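Local coordinates for protein alpha-1,3-glucanase (Bacillus circulans, PDB 5ZRU) that probably hydrolyses alpha-1,3-glucan as a family GH87 glycoside hydrolase, this chain being its catalytic unit, at residues A[7-20]-A[363-375]. Residues are numbered along the deposited sequence; the frame is centred on the assembly and turned at random.
Sequences VVYAQRGASMPYTR and STVRNSSIRNNGD. With CA (calcium ion), chain J.
Asn367, at the corner between strands 364-366 and 369-371 of the parallel beta-helix, plugs into the N-terminal segment 7-20, loop until it enters strand 19-21, which lies across the outside of the coil. Its amide pairs with the backbone of Ser15 in both directions. Ser15 N gives a nearly straight 2.6 Å bond to Asn367 OD1. In return, Asn367 ND2 donates a 3.2 Å bond to Ser15 O. A chi1 of -160°, with CG anti to the backbone N, sends the amide out from the turn into this loop. OD1 also accepts from a water that bonds Ala10 N and Gly13 O, tying the loop together. The Tyr9 ring lies only 19° from the amide plane, its CE1 3.5 Å from Asn367 CB, while Val7 CG1 packs against ND2. With an alanine here, Ser15 N and O would probably lose their side-chain mates and a gap would open beside Tyr9. Farther along, Met16 bends at chi2 to bring CE 3.4 Å from Asn367 O, and Tyr18 OH rests 3.4 Å from Ser369 CB. The guanidinium groups of Arg20 and Arg371 meet almost perpendicularly, NH2 to NH2 at 3.2 Å; Glu172 and Glu402, each salt-bridged to both arginines, probably offset the like charges. Thus the loop passes from the beta-helix, with strand 345-347 beside Met16 and Tyr18, to strand 166-174 of the antiparallel sheet, where strand 19-21 pairs.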
loop_
_atom_site.group_PDB
_atom_site.type_symbol
_atom_site.label_atom_id
_atom_site.label_comp_id
_atom_site.label_asym_id
_atom_site.label_seq_id
_atom_site.Cartn_x
_atom_site.Cartn_y
_atom_site.Cartn_z
ATOM N N VAL A 7 12.010 -11.399 -12.331
ATOM C CA VAL A 7 12.432 -11.493 -10.937
ATOM C C VAL A 7 12.200 -12.937 -10.507
ATOM O O VAL A 7 11.163 -13.526 -10.827
ATOM C CB VAL A 7 11.649 -10.507 -10.040
ATOM C CG1 VAL A 7 11.997 -10.713 -8.571
ATOM C CG2 VAL A 7 11.924 -9.056 -10.446
ATOM N N VAL A 8 13.168 -13.528 -9.817
ATOM C CA VAL A 8 12.937 -14.835 -9.204
ATOM C C VAL A 8 12.058 -14.601 -7.977
ATOM O O VAL A 8 12.486 -13.970 -7.011
ATOM C CB VAL A 8 14.247 -15.536 -8.828
ATOM C CG1 VAL A 8 13.960 -16.797 -8.014
ATOM C CG2 VAL A 8 15.038 -15.880 -10.078
ATOM N N TYR A 9 10.827 -15.100 -8.018
ATOM C CA TYR A 9 9.873 -14.785 -6.961
ATOM C C TYR A 9 10.218 -15.492 -5.659
ATOM O O TYR A 9 10.772 -16.598 -5.641
ATOM C CB TYR A 9 8.453 -15.164 -7.372
ATOM C CG TYR A 9 7.797 -14.166 -8.293
ATOM C CD1 TYR A 9 8.491 -13.063 -8.763
ATOM C CD2 TYR A 9 6.476 -14.319 -8.672
ATOM C CE1 TYR A 9 7.889 -12.152 -9.612
ATOM C CE2 TYR A 9 5.865 -13.419 -9.522
ATOM C CZ TYR A 9 6.573 -12.340 -9.987
ATOM O OH TYR A 9 5.961 -11.442 -10.832
ATOM N N ALA A 10 9.867 -14.836 -4.560
ATOM C CA ALA A 10 9.917 -15.473 -3.258
ATOM C C ALA A 10 8.812 -16.525 -3.156
ATOM O O ALA A 10 7.900 -16.592 -3.984
ATOM C CB ALA A 10 9.763 -14.433 -2.151
ATOM N N GLN A 11 8.913 -17.363 -2.125
ATOM C CA GLN A 11 7.855 -18.333 -1.869
ATOM C C GLN A 11 6.548 -17.630 -1.514
ATOM O O GLN A 11 5.487 -17.982 -2.036
ATOM C CB GLN A 11 8.301 -19.285 -0.759
ATOM C CG GLN A 11 7.210 -20.181 -0.203
ATOM C CD GLN A 11 7.609 -20.801 1.130
ATOM O OE1 GLN A 11 8.221 -21.873 1.171
ATOM N NE2 GLN A 11 7.265 -20.123 2.234
ATOM N N ARG A 12 6.608 -16.628 -0.633
ATOM C CA ARG A 12 5.478 -15.749 -0.345
ATOM C C ARG A 12 6.002 -14.328 -0.211
ATOM O O ARG A 12 7.111 -14.110 0.280
ATOM C CB ARG A 12 4.742 -16.136 0.939
ATOM C CG ARG A 12 4.220 -17.555 0.898
ATOM C CD ARG A 12 3.498 -17.927 2.178
ATOM N NE ARG A 12 2.977 -19.284 2.057
ATOM C CZ ARG A 12 2.308 -19.911 3.012
ATOM N NH1 ARG A 12 2.059 -19.290 4.158
ATOM N NH2 ARG A 12 1.885 -21.154 2.809
ATOM N N GLY A 13 5.193 -13.368 -0.652
ATOM C CA GLY A 13 5.604 -11.979 -0.642
ATOM C C GLY A 13 6.416 -11.609 -1.869
ATOM O O GLY A 13 6.707 -12.426 -2.753
ATOM N N ALA A 14 6.798 -10.335 -1.905
ATOM C CA ALA A 14 7.556 -9.765 -3.009
ATOM C C ALA A 14 9.043 -10.040 -2.848
ATOM O O ALA A 14 9.550 -10.215 -1.735
ATOM C CB ALA A 14 7.323 -8.249 -3.092
ATOM N N SER A 15 9.744 -10.074 -3.976
ATOM C CA SER A 15 11.198 -10.225 -3.996
ATOM C C SER A 15 11.789 -8.887 -4.414
ATOM O O SER A 15 11.631 -8.465 -5.566
ATOM C CB SER A 15 11.636 -11.343 -4.943
ATOM O OG SER A 15 13.051 -11.459 -4.922
ATOM N N MET A 16 12.440 -8.215 -3.475
ATOM C CA MET A 16 12.936 -6.862 -3.649
ATOM C C MET A 16 14.436 -6.827 -3.402
ATOM O O MET A 16 14.977 -7.696 -2.708
ATOM C CB MET A 16 12.219 -5.904 -2.688
ATOM C CG MET A 16 10.768 -5.667 -3.066
ATOM S SD MET A 16 10.734 -4.529 -4.464
ATOM C CE MET A 16 9.041 -4.709 -4.998
ATOM N N PRO A 17 15.147 -5.848 -3.973
ATOM C CA PRO A 17 16.606 -5.823 -3.821
ATOM C C PRO A 17 17.080 -5.269 -2.494
ATOM O O PRO A 17 18.291 -5.304 -2.237
ATOM C CB PRO A 17 17.069 -4.926 -4.986
ATOM C CG PRO A 17 15.918 -4.070 -5.276
ATOM C CD PRO A 17 14.683 -4.885 -4.990
ATOM N N TYR A 18 16.184 -4.757 -1.650
ATOM C CA TYR A 18 16.601 -4.223 -0.363
ATOM C C TYR A 18 16.526 -5.291 0.726
ATOM O O TYR A 18 15.826 -6.295 0.607
ATOM C CB TYR A 18 15.753 -3.001 0.032
ATOM C CG TYR A 18 14.248 -3.167 -0.087
ATOM C CD1 TYR A 18 13.527 -3.894 0.850
ATOM C CD2 TYR A 18 13.548 -2.570 -1.130
ATOM C CE1 TYR A 18 12.137 -4.031 0.746
ATOM C CE2 TYR A 18 12.163 -2.688 -1.238
ATOM C CZ TYR A 18 11.468 -3.422 -0.303
ATOM O OH TYR A 18 10.101 -3.545 -0.429
ATOM N N THR A 19 17.287 -5.069 1.791
ATOM C CA THR A 19 17.126 -5.812 3.025
ATOM C C THR A 19 16.764 -4.824 4.113
ATOM O O THR A 19 17.051 -3.624 4.008
ATOM C CB THR A 19 18.398 -6.585 3.426
ATOM O OG1 THR A 19 19.480 -5.663 3.614
ATOM C CG2 THR A 19 18.751 -7.613 2.359
ATOM N N ARG A 20 16.127 -5.325 5.160
ATOM C CA ARG A 20 15.623 -4.445 6.199
ATOM C C ARG A 20 16.533 -4.430 7.416
ATOM O O ARG A 20 16.995 -5.477 7.881
ATOM C CB ARG A 20 14.218 -4.832 6.652
ATOM C CG ARG A 20 13.790 -3.878 7.743
ATOM C CD ARG A 20 12.371 -3.956 8.063
ATOM N NE ARG A 20 11.549 -3.730 6.890
ATOM C CZ ARG A 20 10.231 -3.793 6.942
ATOM N NH1 ARG A 20 9.656 -4.046 8.109
ATOM N NH2 ARG A 20 9.502 -3.600 5.851
ATOM N N SER A 363 -6.546 -8.709 -14.793
ATOM C CA SER A 363 -5.446 -7.815 -14.478
ATOM C C SER A 363 -4.790 -8.248 -13.173
ATOM O O SER A 363 -5.367 -9.004 -12.385
ATOM C CB SER A 363 -5.940 -6.365 -14.393
ATOM O OG SER A 363 -6.446 -5.932 -15.648
ATOM N N THR A 364 -3.568 -7.762 -12.954
ATOM C CA THR A 364 -2.698 -8.345 -11.942
ATOM C C THR A 364 -1.878 -7.267 -11.240
ATOM O O THR A 364 -1.394 -6.330 -11.883
ATOM C CB THR A 364 -1.750 -9.379 -12.581
ATOM O OG1 THR A 364 -2.514 -10.398 -13.250
ATOM C CG2 THR A 364 -0.852 -10.025 -11.522
ATOM N N VAL A 365 -1.715 -7.406 -9.924
ATOM C CA VAL A 365 -0.635 -6.741 -9.192
ATOM C C VAL A 365 0.262 -7.838 -8.640
ATOM O O VAL A 365 -0.221 -8.747 -7.949
ATOM C CB VAL A 365 -1.147 -5.845 -8.050
ATOM C CG1 VAL A 365 0.035 -5.193 -7.338
ATOM C CG2 VAL A 365 -2.121 -4.787 -8.564
ATOM N N ARG A 366 1.557 -7.780 -8.956
ATOM C CA ARG A 366 2.437 -8.843 -8.495
ATOM C C ARG A 366 3.829 -8.317 -8.170
ATOM O O ARG A 366 4.273 -7.285 -8.679
ATOM C CB ARG A 366 2.530 -9.989 -9.511
ATOM C CG ARG A 366 3.161 -9.623 -10.832
ATOM C CD ARG A 366 3.078 -10.803 -11.820
ATOM N NE ARG A 366 3.765 -10.478 -13.066
ATOM C CZ ARG A 366 3.552 -11.083 -14.229
ATOM N NH1 ARG A 366 2.652 -12.058 -14.326
ATOM N NH2 ARG A 366 4.230 -10.700 -15.305
ATOM N N ASN A 367 4.505 -9.065 -7.305
ATOM C CA ASN A 367 5.862 -8.777 -6.845
ATOM C C ASN A 367 6.054 -7.306 -6.502
ATOM O O ASN A 367 6.999 -6.655 -6.950
ATOM C CB ASN A 367 6.910 -9.223 -7.864
ATOM C CG ASN A 367 8.266 -9.391 -7.225
ATOM O OD1 ASN A 367 8.399 -10.095 -6.231
ATOM N ND2 ASN A 367 9.268 -8.698 -7.751
ATOM N N SER A 368 5.170 -6.788 -5.658
ATOM C CA SER A 368 5.188 -5.373 -5.328
ATOM C C SER A 368 5.123 -5.169 -3.820
ATOM O O SER A 368 4.646 -6.021 -3.067
ATOM C CB SER A 368 4.030 -4.637 -6.012
ATOM O OG SER A 368 4.199 -4.642 -7.427
ATOM N N SER A 369 5.635 -4.018 -3.398
ATOM C CA SER A 369 5.624 -3.594 -2.006
ATOM C C SER A 369 4.477 -2.609 -1.848
ATOM O O SER A 369 4.488 -1.547 -2.476
ATOM C CB SER A 369 6.963 -2.946 -1.633
ATOM O OG SER A 369 6.871 -2.215 -0.411
ATOM N N ILE A 370 3.473 -2.982 -1.049
ATOM C CA ILE A 370 2.253 -2.195 -0.859
ATOM C C ILE A 370 2.245 -1.796 0.611
ATOM O O ILE A 370 1.936 -2.628 1.463
ATOM C CB ILE A 370 0.995 -2.997 -1.217
ATOM C CG1 ILE A 370 1.182 -3.725 -2.564
ATOM C CG2 ILE A 370 -0.258 -2.089 -1.197
ATOM C CD1 ILE A 370 1.367 -2.797 -3.755
ATOM N N ARG A 371 2.592 -0.545 0.933
ATOM C CA ARG A 371 2.917 -0.236 2.324
ATOM C C ARG A 371 2.286 1.068 2.791
ATOM O O ARG A 371 2.368 2.082 2.095
ATOM C CB ARG A 371 4.444 -0.168 2.526
ATOM C CG ARG A 371 4.852 0.000 3.987
ATOM C CD ARG A 371 6.375 0.129 4.143
ATOM N NE ARG A 371 7.086 -1.072 3.733
ATOM C CZ ARG A 371 8.353 -1.101 3.317
ATOM N NH1 ARG A 371 9.067 0.017 3.217
ATOM N NH2 ARG A 371 8.896 -2.256 2.970
ATOM N N ASN A 372 1.661 1.037 3.973
ATOM C CA ASN A 372 1.299 2.257 4.709
ATOM C C ASN A 372 0.247 3.082 3.968
ATOM O O ASN A 372 0.309 4.312 3.949
ATOM C CB ASN A 372 2.542 3.110 5.008
ATOM C CG ASN A 372 2.341 4.055 6.185
ATOM O OD1 ASN A 372 1.814 3.669 7.231
ATOM N ND2 ASN A 372 2.786 5.295 6.027
ATOM N N ASN A 373 -0.736 2.410 3.380
ATOM C CA ASN A 373 -1.801 3.084 2.647
ATOM C C ASN A 373 -3.057 3.236 3.505
ATOM O O ASN A 373 -3.283 2.491 4.463
ATOM C CB ASN A 373 -2.112 2.322 1.351
ATOM C CG ASN A 373 -0.942 2.341 0.385
ATOM O OD1 ASN A 373 -0.567 3.397 -0.111
ATOM N ND2 ASN A 373 -0.347 1.172 0.121
ATOM N N GLY A 374 -3.887 4.214 3.135
ATOM C CA GLY A 374 -5.007 4.633 3.963
ATOM C C GLY A 374 -6.369 4.101 3.583
ATOM O O GLY A 374 -7.399 4.693 3.933
ATOM N N ASP A 375 -6.379 2.979 2.872
ATOM C CA ASP A 375 -7.580 2.224 2.540
ATOM C C ASP A 375 -7.074 0.860 2.076
ATOM O O ASP A 375 -5.907 0.523 2.316
ATOM C CB ASP A 375 -8.428 2.997 1.509
ATOM C CG ASP A 375 -9.926 2.739 1.655
ATOM O OD1 ASP A 375 -10.340 1.569 1.618
ATOM O OD2 ASP A 375 -10.689 3.716 1.795
HETATM CA CA CA J . -10.883 2.039 -0.872
HETATM O O HOH W 1 8.077 -12.698 -5.091
HETATM O O HOH W 2 -11.190 4.280 -1.240
HETATM O O HOH W 3 -12.715 2.062 0.272
HETATM O O HOH W 4 -12.361 2.752 -2.462
HETATM O O HOH W 5 -11.020 0.028 -1.319
#